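Local atomic coordinates of spore germination lipase LipC (Metagenome, PDB entry 6NKD), a protein that is a lipase of the GDSL family that probably has lysophospholipase activity and takes part in spore germination. Residues Q4-D10 with A72-T78; V131-Y137 with I166-Y172. All coordinates share one frame. Residue numbers count along the deposited sequence, not the author numbering.

Overall arrangement
The two contacts follow one another along the chain without nesting or crossing. Strand 3-9 starts the fold. The chain then makes strand 41-47 and the helices up to 63-71, and interaction 1 closes this loop when 72-78 returns beside 4-10. Helices 81-94 and 98-122 follow. Strand 130-134 then opens interaction 2, which closes after helix 144-157, when 166-172 lines up with 131-137. Both contacts belong to one parallel sheet, in the order 41-47, 3-9, 74-77, 130-134, 166-169. Strands 74-77 and 130-134 are neighbours in it, so the contacts touch: R132 N lies 2.8 Å from I75 O, a probable hydrogen bond. Both segment pairs run toward the predicted active-site end.

Interaction 1: residues Q4-D10 with A72-T78; sequences QYTALGD and ADVITIT
Y5 lays its ring along the neighbouring strand, with CD1 3.6 Å from V74 CG1 and its edge toward V74 O. Its chi1 is t, which brings OH to 2.6 Å from T76 OG1 in a hydrogen bond; T76 has chi1 p. Strands 4-9 and 74-77 are extended and parallel, 4.9 Å apart at an angle of 13°. Y5 pairs with V74, T6 with I75, A7 with T76 and L8 with I77. T6 N donates to V74 O (3.1 Å), L8 N to T76 O (2.9 Å) and T78 N to L8 O (3.1 Å). T76 N to T6 O is weak (3.4 Å). At the start, D73 N donates to Q4 O (2.7 Å) and Q4 N to D73 OD2 (3.1 Å). T6, L8, I75 and I77 share the face opposite Y5; helix 98-122 packs against I75 and I77. G9, at phi/psi 156/-157, must lack CB, which would clash with T78 OG1. D10 has chi1 p and N-caps the helix starting at S11, the predicted nucleophile. The strand-to-nucleophile turn fits the GDSL motif of SGNH hydrolases. T78 OG1 donates to D10 OD2 (2.7 Å), so a buried carboxylate ties T78, just past strand 74-77, to the nucleophile turn.

Interaction 2: residues V131-Y137 with I166-Y172; sequences VRLLNLY and IKVIDTY
N135, T171 and R132 lose the most surface here. N135 follows extended strand 131-134, which runs parallel to extended strand 166-169 with a crossing angle of -23°. V131 pairs with I166, R132 with K167, L133 with V168 and L134 with I169. The backbone hydrogen bonds are K167 N to V131 O (3.1 Å), L133 N to K167 O (3.2 Å), I169 N to L133 O (2.8 Å) and N135 N to I169 O (3.1 Å). With chi1 p, N135 reaches across: OD1 accepts Y172 N (3.1 Å) and, weakly, T171 N (2.6 Å), while ND2 donates to D170 OD1 (3.3 Å). D170 centres an inverse gamma turn and N-caps helix 171-175. T171 points toward 131-137, its OG1 3.3 Å from L134 CB. R132 has chi1 m and chi2 p; K167 CD lies over one face of its guanidinium, with R132 NH1 3.5 Å from K167 CB, and NH1 hydrogen-bonds P164 O. Y137 stacks on F175 and its OH hydrogen-bonds V188 O, near the predicted catalytic H189. The pair forms a beta-alpha-beta unit with helix 144-157, which contacts N135, L136 and Y172, while helix 192-204 packs on R132, L134 and I169, and helix 98-122 on L133 and I166.

Interaction 1: residues Q4-D10 with A72-T78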
ATOM      1  N   GLN A   4      -1.221  23.413 -17.132  1.00 90.83           N
ATOM      2  CA  GLN A   4      -0.369  22.337 -16.644  1.00 92.50           C
ATOM      3  C   GLN A   4       0.117  22.706 -15.249  1.00 89.70           C
ATOM      4  O   GLN A   4       0.761  23.744 -15.066  1.00 93.07           O
ATOM      5  CB  GLN A   4       0.813  22.102 -17.585  1.00100.14           C
ATOM      6  CG  GLN A   4       1.243  20.645 -17.708  1.00103.73           C
ATOM      7  CD  GLN A   4       0.380  19.860 -18.681  1.00105.88           C
ATOM      8  OE1 GLN A   4      -0.525  20.411 -19.311  1.00105.79           O
ATOM      9  NE2 GLN A   4       0.660  18.569 -18.814  1.00107.37           N
ATOM     10  N   TYR A   5      -0.198  21.862 -14.272  1.00 84.10           N
ATOM     11  CA  TYR A   5       0.159  22.096 -12.876  1.00 79.01           C
ATOM     12  C   TYR A   5       0.997  20.919 -12.394  1.00 78.54           C
ATOM     13  O   TYR A   5       0.502  19.790 -12.311  1.00 77.58           O
ATOM     14  CB  TYR A   5      -1.096  22.280 -12.020  1.00 74.12           C
ATOM     15  CG  TYR A   5      -0.890  22.073 -10.534  1.00 68.64           C
ATOM     16  CD1 TYR A   5       0.128  22.728  -9.851  1.00 67.46           C
ATOM     17  CD2 TYR A   5      -1.732  21.240  -9.811  1.00 64.53           C
ATOM     18  CE1 TYR A   5       0.314  22.541  -8.494  1.00 63.98           C
ATOM     19  CE2 TYR A   5      -1.556  21.048  -8.452  1.00 61.57           C
ATOM     20  CZ  TYR A   5      -0.533  21.702  -7.799  1.00 61.02           C
ATOM     21  OH  TYR A   5      -0.356  21.514  -6.446  1.00 58.00           O
ATOM     22  N   THR A   6       2.264  21.182 -12.086  1.00 80.45           N
ATOM     23  CA  THR A   6       3.153  20.169 -11.540  1.00 81.32           C
ATOM     24  C   THR A   6       3.288  20.364 -10.035  1.00 80.14           C
ATOM     25  O   THR A   6       3.194  21.481  -9.521  1.00 81.64           O
ATOM     26  CB  THR A   6       4.531  20.212 -12.215  1.00 86.33           C
ATOM     27  OG1 THR A   6       5.190  18.952 -12.042  1.00 89.70           O
ATOM     28  CG2 THR A   6       5.404  21.310 -11.621  1.00 88.61           C
ATOM     29  N   ALA A   7       3.483  19.254  -9.326  1.00 78.10           N
ATOM     30  CA  ALA A   7       3.567  19.277  -7.873  1.00 76.19           C
ATOM     31  C   ALA A   7       4.727  18.407  -7.422  1.00 73.53           C
ATOM     32  O   ALA A   7       4.832  17.246  -7.830  1.00 74.07           O
ATOM     33  CB  ALA A   7       2.261  18.796  -7.231  1.00 75.51           C
ATOM     34  N   LEU A   8       5.590  18.970  -6.582  1.00 71.07           N
ATOM     35  CA  LEU A   8       6.764  18.282  -6.074  1.00 70.61           C
ATOM     36  C   LEU A   8       6.772  18.368  -4.556  1.00 72.09           C
ATOM     37  O   LEU A   8       6.308  19.353  -3.977  1.00 72.65           O
ATOM     38  CB  LEU A   8       8.053  18.894  -6.635  1.00 72.84           C
ATOM     39  CG  LEU A   8       7.982  19.385  -8.082  1.00 76.39           C
ATOM     40  CD1 LEU A   8       8.951  20.534  -8.302  1.00 80.23           C
ATOM     41  CD2 LEU A   8       8.263  18.247  -9.049  1.00 79.54           C
ATOM     42  N   GLY A   9       7.294  17.332  -3.914  1.00 72.03           N
ATOM     43  CA  GLY A   9       7.443  17.382  -2.472  1.00 72.10           C
ATOM     44  C   GLY A   9       7.489  15.990  -1.866  1.00 72.17           C
ATOM     45  O   GLY A   9       7.828  15.014  -2.534  1.00 73.46           O
ATOM     46  N   ASP A  10       7.135  15.937  -0.583  1.00 70.38           N
ATOM     47  CA  ASP A  10       7.258  14.722   0.211  1.00 69.30           C
ATOM     48  C   ASP A  10       5.904  14.054   0.415  1.00 66.65           C
ATOM     49  O   ASP A  10       5.117  13.931  -0.529  1.00 65.53           O
ATOM     50  CB  ASP A  10       7.918  15.041   1.556  1.00 70.07           C
ATOM     51  CG  ASP A  10       7.235  16.185   2.292  1.00 71.97           C
ATOM     52  OD1 ASP A  10       7.610  16.452   3.454  1.00 74.16           O
ATOM     53  OD2 ASP A  10       6.314  16.805   1.718  1.00 73.39           O
ATOM     54  N   ALA A  72       4.942  23.758 -16.769  1.00 88.62           N
ATOM     55  CA  ALA A  72       4.043  24.012 -15.652  1.00 85.38           C
ATOM     56  C   ALA A  72       3.713  25.495 -15.540  1.00 86.61           C
ATOM     57  O   ALA A  72       4.609  26.344 -15.519  1.00 87.71           O
ATOM     58  CB  ALA A  72       4.665  23.516 -14.349  1.00 80.92           C
ATOM     59  N   ASP A  73       2.419  25.800 -15.470  1.00 87.07           N
ATOM     60  CA  ASP A  73       1.960  27.146 -15.163  1.00 87.67           C
ATOM     61  C   ASP A  73       1.881  27.402 -13.665  1.00 83.48           C
ATOM     62  O   ASP A  73       1.956  28.562 -13.241  1.00 84.10           O
ATOM     63  CB  ASP A  73       0.585  27.392 -15.791  1.00 90.84           C
ATOM     64  CG  ASP A  73       0.544  27.032 -17.263  1.00 96.31           C
ATOM     65  OD1 ASP A  73       1.509  27.358 -17.987  1.00 99.40           O
ATOM     66  OD2 ASP A  73      -0.451  26.414 -17.696  1.00 98.25           O
ATOM     67  N   VAL A  74       1.725  26.349 -12.865  1.00 79.53           N
ATOM     68  CA  VAL A  74       1.675  26.434 -11.411  1.00 75.57           C
ATOM     69  C   VAL A  74       2.553  25.324 -10.850  1.00 72.27           C
ATOM     70  O   VAL A  74       2.491  24.183 -11.321  1.00 72.53           O
ATOM     71  CB  VAL A  74       0.234  26.309 -10.875  1.00 74.86           C
ATOM     72  CG1 VAL A  74       0.225  26.323  -9.354  1.00 71.53           C
ATOM     73  CG2 VAL A  74      -0.645  27.424 -11.423  1.00 78.53           C
ATOM     74  N   ILE A  75       3.374  25.658  -9.855  1.00 69.74           N
ATOM     75  CA  ILE A  75       4.262  24.702  -9.206  1.00 66.90           C
ATOM     76  C   ILE A  75       4.076  24.816  -7.700  1.00 63.73           C
ATOM     77  O   ILE A  75       4.100  25.922  -7.150  1.00 63.88           O
ATOM     78  CB  ILE A  75       5.739  24.938  -9.581  1.00 68.62           C
ATOM     79  CG1 ILE A  75       5.922  24.930 -11.098  1.00 72.26           C
ATOM     80  CG2 ILE A  75       6.627  23.885  -8.933  1.00 67.02           C
ATOM     81  CD1 ILE A  75       7.351  25.147 -11.539  1.00 74.63           C
ATOM     82  N   THR A  76       3.888  23.678  -7.037  1.00 60.72           N
ATOM     83  CA  THR A  76       3.809  23.617  -5.584  1.00 58.71           C
ATOM     84  C   THR A  76       4.921  22.724  -5.057  1.00 58.35           C
ATOM     85  O   THR A  76       5.219  21.677  -5.641  1.00 59.90           O
ATOM     86  CB  THR A  76       2.450  23.096  -5.110  1.00 56.96           C
ATOM     87  OG1 THR A  76       2.172  21.837  -5.734  1.00 57.76           O
ATOM     88  CG2 THR A  76       1.351  24.089  -5.451  1.00 47.97           C
ATOM     89  N   ILE A  77       5.539  23.142  -3.954  1.00 56.51           N
ATOM     90  CA  ILE A  77       6.668  22.429  -3.368  1.00 55.89           C
ATOM     91  C   ILE A  77       6.416  22.250  -1.878  1.00 54.24           C
ATOM     92  O   ILE A  77       6.025  23.199  -1.190  1.00 52.57           O
ATOM     93  CB  ILE A  77       8.000  23.167  -3.604  1.00 57.98           C
ATOM     94  CG1 ILE A  77       8.216  23.423  -5.097  1.00 59.71           C
ATOM     95  CG2 ILE A  77       9.160  22.366  -3.032  1.00 58.21           C
ATOM     96  CD1 ILE A  77       9.515  24.125  -5.414  1.00 62.20           C
ATOM     97  N   THR A  78       6.632  21.032  -1.387  1.00 55.14           N
ATOM     98  CA  THR A  78       6.610  20.739   0.037  1.00 56.09           C
ATOM     99  C   THR A  78       7.918  20.060   0.419  1.00 62.29           C
ATOM    100  O   THR A  78       8.593  19.462  -0.424  1.00 63.27           O
ATOM    101  CB  THR A  78       5.426  19.838   0.429  1.00 51.05           C
ATOM    102  OG1 THR A  78       5.588  18.540  -0.157  1.00 51.11           O
ATOM    103  CG2 THR A  78       4.116  20.440  -0.046  1.00 47.27           C
TER

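Interaction 2: residues V131-Y137 with I166-Y172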
ATOM      1  N   VAL A 131       4.634  29.836  -8.511  1.00 72.39           N
ATOM      2  CA  VAL A 131       5.197  28.915  -7.530  1.00 69.31           C
ATOM      3  C   VAL A 131       4.571  29.218  -6.177  1.00 68.21           C
ATOM      4  O   VAL A 131       4.644  30.356  -5.696  1.00 69.14           O
ATOM      5  CB  VAL A 131       6.729  29.014  -7.448  1.00 69.91           C
ATOM      6  CG1 VAL A 131       7.256  28.109  -6.347  1.00 66.72           C
ATOM      7  CG2 VAL A 131       7.361  28.656  -8.785  1.00 71.75           C
ATOM      8  N   ARG A 132       3.958  28.208  -5.568  1.00 68.08           N
ATOM      9  CA  ARG A 132       3.383  28.310  -4.230  1.00 66.88           C
ATOM     10  C   ARG A 132       4.026  27.236  -3.362  1.00 65.42           C
ATOM     11  O   ARG A 132       3.699  26.051  -3.489  1.00 65.15           O
ATOM     12  CB  ARG A 132       1.862  28.147  -4.262  1.00 65.11           C
ATOM     13  CG  ARG A 132       1.079  29.430  -4.520  1.00 66.63           C
ATOM     14  CD  ARG A 132       1.085  29.824  -5.988  1.00 69.54           C
ATOM     15  NE  ARG A 132       0.234  30.985  -6.240  1.00 72.52           N
ATOM     16  CZ  ARG A 132       0.678  32.236  -6.311  1.00 74.24           C
ATOM     17  NH1 ARG A 132       1.969  32.494  -6.156  1.00 74.10           N
ATOM     18  NH2 ARG A 132      -0.170  33.230  -6.544  1.00 76.75           N
ATOM     19  N   LEU A 133       4.943  27.641  -2.490  1.00 66.11           N
ATOM     20  CA  LEU A 133       5.597  26.723  -1.567  1.00 66.93           C
ATOM     21  C   LEU A 133       5.006  26.899  -0.175  1.00 66.22           C
ATOM     22  O   LEU A 133       4.808  28.029   0.287  1.00 67.03           O
ATOM     23  CB  LEU A 133       7.110  26.946  -1.547  1.00 69.19           C
ATOM     24  CG  LEU A 133       7.634  28.357  -1.283  1.00 72.92           C
ATOM     25  CD1 LEU A 133       8.015  28.524   0.180  1.00 75.23           C
ATOM     26  CD2 LEU A 133       8.813  28.666  -2.189  1.00 73.19           C
ATOM     27  N   LEU A 134       4.720  25.784   0.486  1.00 64.69           N
ATOM     28  CA  LEU A 134       4.034  25.784   1.769  1.00 64.00           C
ATOM     29  C   LEU A 134       5.039  25.642   2.901  1.00 62.11           C
ATOM     30  O   LEU A 134       5.962  24.825   2.828  1.00 61.64           O
ATOM     31  CB  LEU A 134       3.011  24.649   1.838  1.00 64.49           C
ATOM     32  CG  LEU A 134       1.994  24.575   0.699  1.00 67.69           C
ATOM     33  CD1 LEU A 134       2.489  23.675  -0.428  1.00 68.97           C
ATOM     34  CD2 LEU A 134       0.648  24.101   1.223  1.00 68.97           C
ATOM     35  N   ASN A 135       4.857  26.439   3.950  1.00 61.58           N
ATOM     36  CA  ASN A 135       5.747  26.350   5.095  1.00 59.93           C
ATOM     37  C   ASN A 135       5.341  25.172   5.981  1.00 57.27           C
ATOM     38  O   ASN A 135       4.443  24.388   5.656  1.00 56.18           O
ATOM     39  CB  ASN A 135       5.769  27.668   5.871  1.00 60.33           C
ATOM     40  CG  ASN A 135       4.401  28.082   6.400  1.00 60.32           C
ATOM     41  OD1 ASN A 135       3.504  27.259   6.583  1.00 60.24           O
ATOM     42  ND2 ASN A 135       4.244  29.374   6.659  1.00 61.29           N
ATOM     43  N   LEU A 136       6.010  25.050   7.121  1.00 56.26           N
ATOM     44  CA  LEU A 136       5.793  23.930   8.020  1.00 54.40           C
ATOM     45  C   LEU A 136       4.789  24.295   9.106  1.00 56.04           C
ATOM     46  O   LEU A 136       4.811  25.405   9.644  1.00 62.28           O
ATOM     47  CB  LEU A 136       7.113  23.495   8.659  1.00 51.97           C
ATOM     48  CG  LEU A 136       8.207  23.015   7.703  1.00 51.33           C
ATOM     49  CD1 LEU A 136       9.471  22.666   8.474  1.00 51.70           C
ATOM     50  CD2 LEU A 136       7.725  21.825   6.887  1.00 50.42           C
ATOM     51  N   TYR A 137       3.905  23.354   9.411  1.00 52.44           N
ATOM     52  CA  TYR A 137       3.024  23.463  10.562  1.00 52.42           C
ATOM     53  C   TYR A 137       3.635  22.723  11.748  1.00 50.33           C
ATOM     54  O   TYR A 137       4.513  21.871  11.593  1.00 50.28           O
ATOM     55  CB  TYR A 137       1.636  22.903  10.243  1.00 54.16           C
ATOM     56  CG  TYR A 137       1.630  21.451   9.809  1.00 52.16           C
ATOM     57  CD1 TYR A 137       1.563  20.424  10.743  1.00 50.33           C
ATOM     58  CD2 TYR A 137       1.680  21.108   8.464  1.00 52.06           C
ATOM     59  CE1 TYR A 137       1.555  19.100  10.352  1.00 50.24           C
ATOM     60  CE2 TYR A 137       1.671  19.785   8.062  1.00 51.54           C
ATOM     61  CZ  TYR A 137       1.608  18.785   9.011  1.00 50.78           C
ATOM     62  OH  TYR A 137       1.599  17.466   8.619  1.00 50.58           O
ATOM     63  N   ILE A 166       5.748  34.406  -6.811  1.00 89.17           N
ATOM     64  CA  ILE A 166       6.194  33.469  -5.787  1.00 84.89           C
ATOM     65  C   ILE A 166       5.522  33.844  -4.475  1.00 83.68           C
ATOM     66  O   ILE A 166       5.619  34.993  -4.027  1.00 87.07           O
ATOM     67  CB  ILE A 166       7.725  33.478  -5.639  1.00 84.29           C
ATOM     68  CG1 ILE A 166       8.401  33.542  -7.012  1.00 86.65           C
ATOM     69  CG2 ILE A 166       8.191  32.252  -4.866  1.00 79.63           C
ATOM     70  CD1 ILE A 166       8.134  32.340  -7.888  1.00 86.64           C
ATOM     71  N   LYS A 167       4.842  32.880  -3.861  1.00 79.09           N
ATOM     72  CA  LYS A 167       4.157  33.097  -2.596  1.00 76.09           C
ATOM     73  C   LYS A 167       4.466  31.956  -1.641  1.00 73.63           C
ATOM     74  O   LYS A 167       4.575  30.797  -2.054  1.00 73.11           O
ATOM     75  CB  LYS A 167       2.637  33.218  -2.784  1.00 74.78           C
ATOM     76  CG  LYS A 167       2.176  34.569  -3.313  1.00 76.54           C
ATOM     77  CD  LYS A 167       0.713  34.817  -2.979  1.00 75.26           C
ATOM     78  CE  LYS A 167       0.301  36.238  -3.320  1.00 78.71           C
ATOM     79  NZ  LYS A 167      -1.067  36.550  -2.823  1.00 79.67           N
ATOM     80  N   VAL A 168       4.610  32.293  -0.364  1.00 73.33           N
ATOM     81  CA  VAL A 168       4.828  31.318   0.697  1.00 69.96           C
ATOM     82  C   VAL A 168       3.508  31.127   1.429  1.00 69.97           C
ATOM     83  O   VAL A 168       2.975  32.072   2.022  1.00 71.77           O
ATOM     84  CB  VAL A 168       5.938  31.769   1.659  1.00 68.83           C
ATOM     85  CG1 VAL A 168       6.187  30.705   2.715  1.00 65.83           C
ATOM     86  CG2 VAL A 168       7.211  32.075   0.887  1.00 69.99           C
ATOM     87  N   ILE A 169       2.977  29.910   1.384  1.00 69.12           N
ATOM     88  CA  ILE A 169       1.665  29.627   1.954  1.00 68.09           C
ATOM     89  C   ILE A 169       1.812  29.378   3.449  1.00 64.72           C
ATOM     90  O   ILE A 169       2.642  28.570   3.881  1.00 61.26           O
ATOM     91  CB  ILE A 169       1.017  28.428   1.246  1.00 67.62           C
ATOM     92  CG1 ILE A 169       0.957  28.681  -0.263  1.00 68.95           C
ATOM     93  CG2 ILE A 169      -0.375  28.166   1.798  1.00 68.13           C
ATOM     94  CD1 ILE A 169       0.180  29.922  -0.651  1.00 71.08           C
ATOM     95  N   ASP A 170       0.999  30.076   4.245  1.00 65.69           N
ATOM     96  CA  ASP A 170       1.085  30.002   5.703  1.00 64.28           C
ATOM     97  C   ASP A 170       0.323  28.770   6.183  1.00 62.30           C
ATOM     98  O   ASP A 170      -0.795  28.843   6.701  1.00 63.05           O
ATOM     99  CB  ASP A 170       0.548  31.280   6.335  1.00 66.21           C
ATOM    100  CG  ASP A 170       0.974  31.440   7.781  1.00 65.21           C
ATOM    101  OD1 ASP A 170       1.663  30.540   8.306  1.00 62.60           O
ATOM    102  OD2 ASP A 170       0.622  32.473   8.390  1.00 66.88           O
ATOM    103  N   THR A 171       0.951  27.605   5.994  1.00 50.62           N
ATOM    104  CA  THR A 171       0.366  26.364   6.490  1.00 48.19           C
ATOM    105  C   THR A 171       0.296  26.356   8.010  1.00 48.11           C
ATOM    106  O   THR A 171      -0.589  25.715   8.588  1.00 47.69           O
ATOM    107  CB  THR A 171       1.174  25.158   6.005  1.00 45.43           C
ATOM    108  OG1 THR A 171       1.838  25.483   4.778  1.00 45.74           O
ATOM    109  CG2 THR A 171       0.258  23.967   5.781  1.00 43.66           C
ATOM    110  N   TYR A 172       1.223  27.056   8.667  1.00 48.23           N
ATOM    111  CA  TYR A 172       1.244  27.099  10.125  1.00 49.13           C
ATOM    112  C   TYR A 172      -0.036  27.717  10.674  1.00 49.71           C
ATOM    113  O   TYR A 172      -0.642  27.188  11.614  1.00 47.36           O
ATOM    114  CB  TYR A 172       2.477  27.875  10.596  1.00 51.93           C
ATOM    115  CG  TYR A 172       2.585  28.061  12.093  1.00 54.33           C
ATOM    116  CD1 TYR A 172       3.239  27.126  12.886  1.00 54.30           C
ATOM    117  CD2 TYR A 172       2.047  29.183  12.713  1.00 56.10           C
ATOM    118  CE1 TYR A 172       3.344  27.299  14.254  1.00 55.81           C
ATOM    119  CE2 TYR A 172       2.147  29.362  14.077  1.00 57.23           C
ATOM    120  CZ  TYR A 172       2.795  28.419  14.844  1.00 58.09           C
ATOM    121  OH  TYR A 172       2.895  28.601  16.205  1.00 61.04           O
TER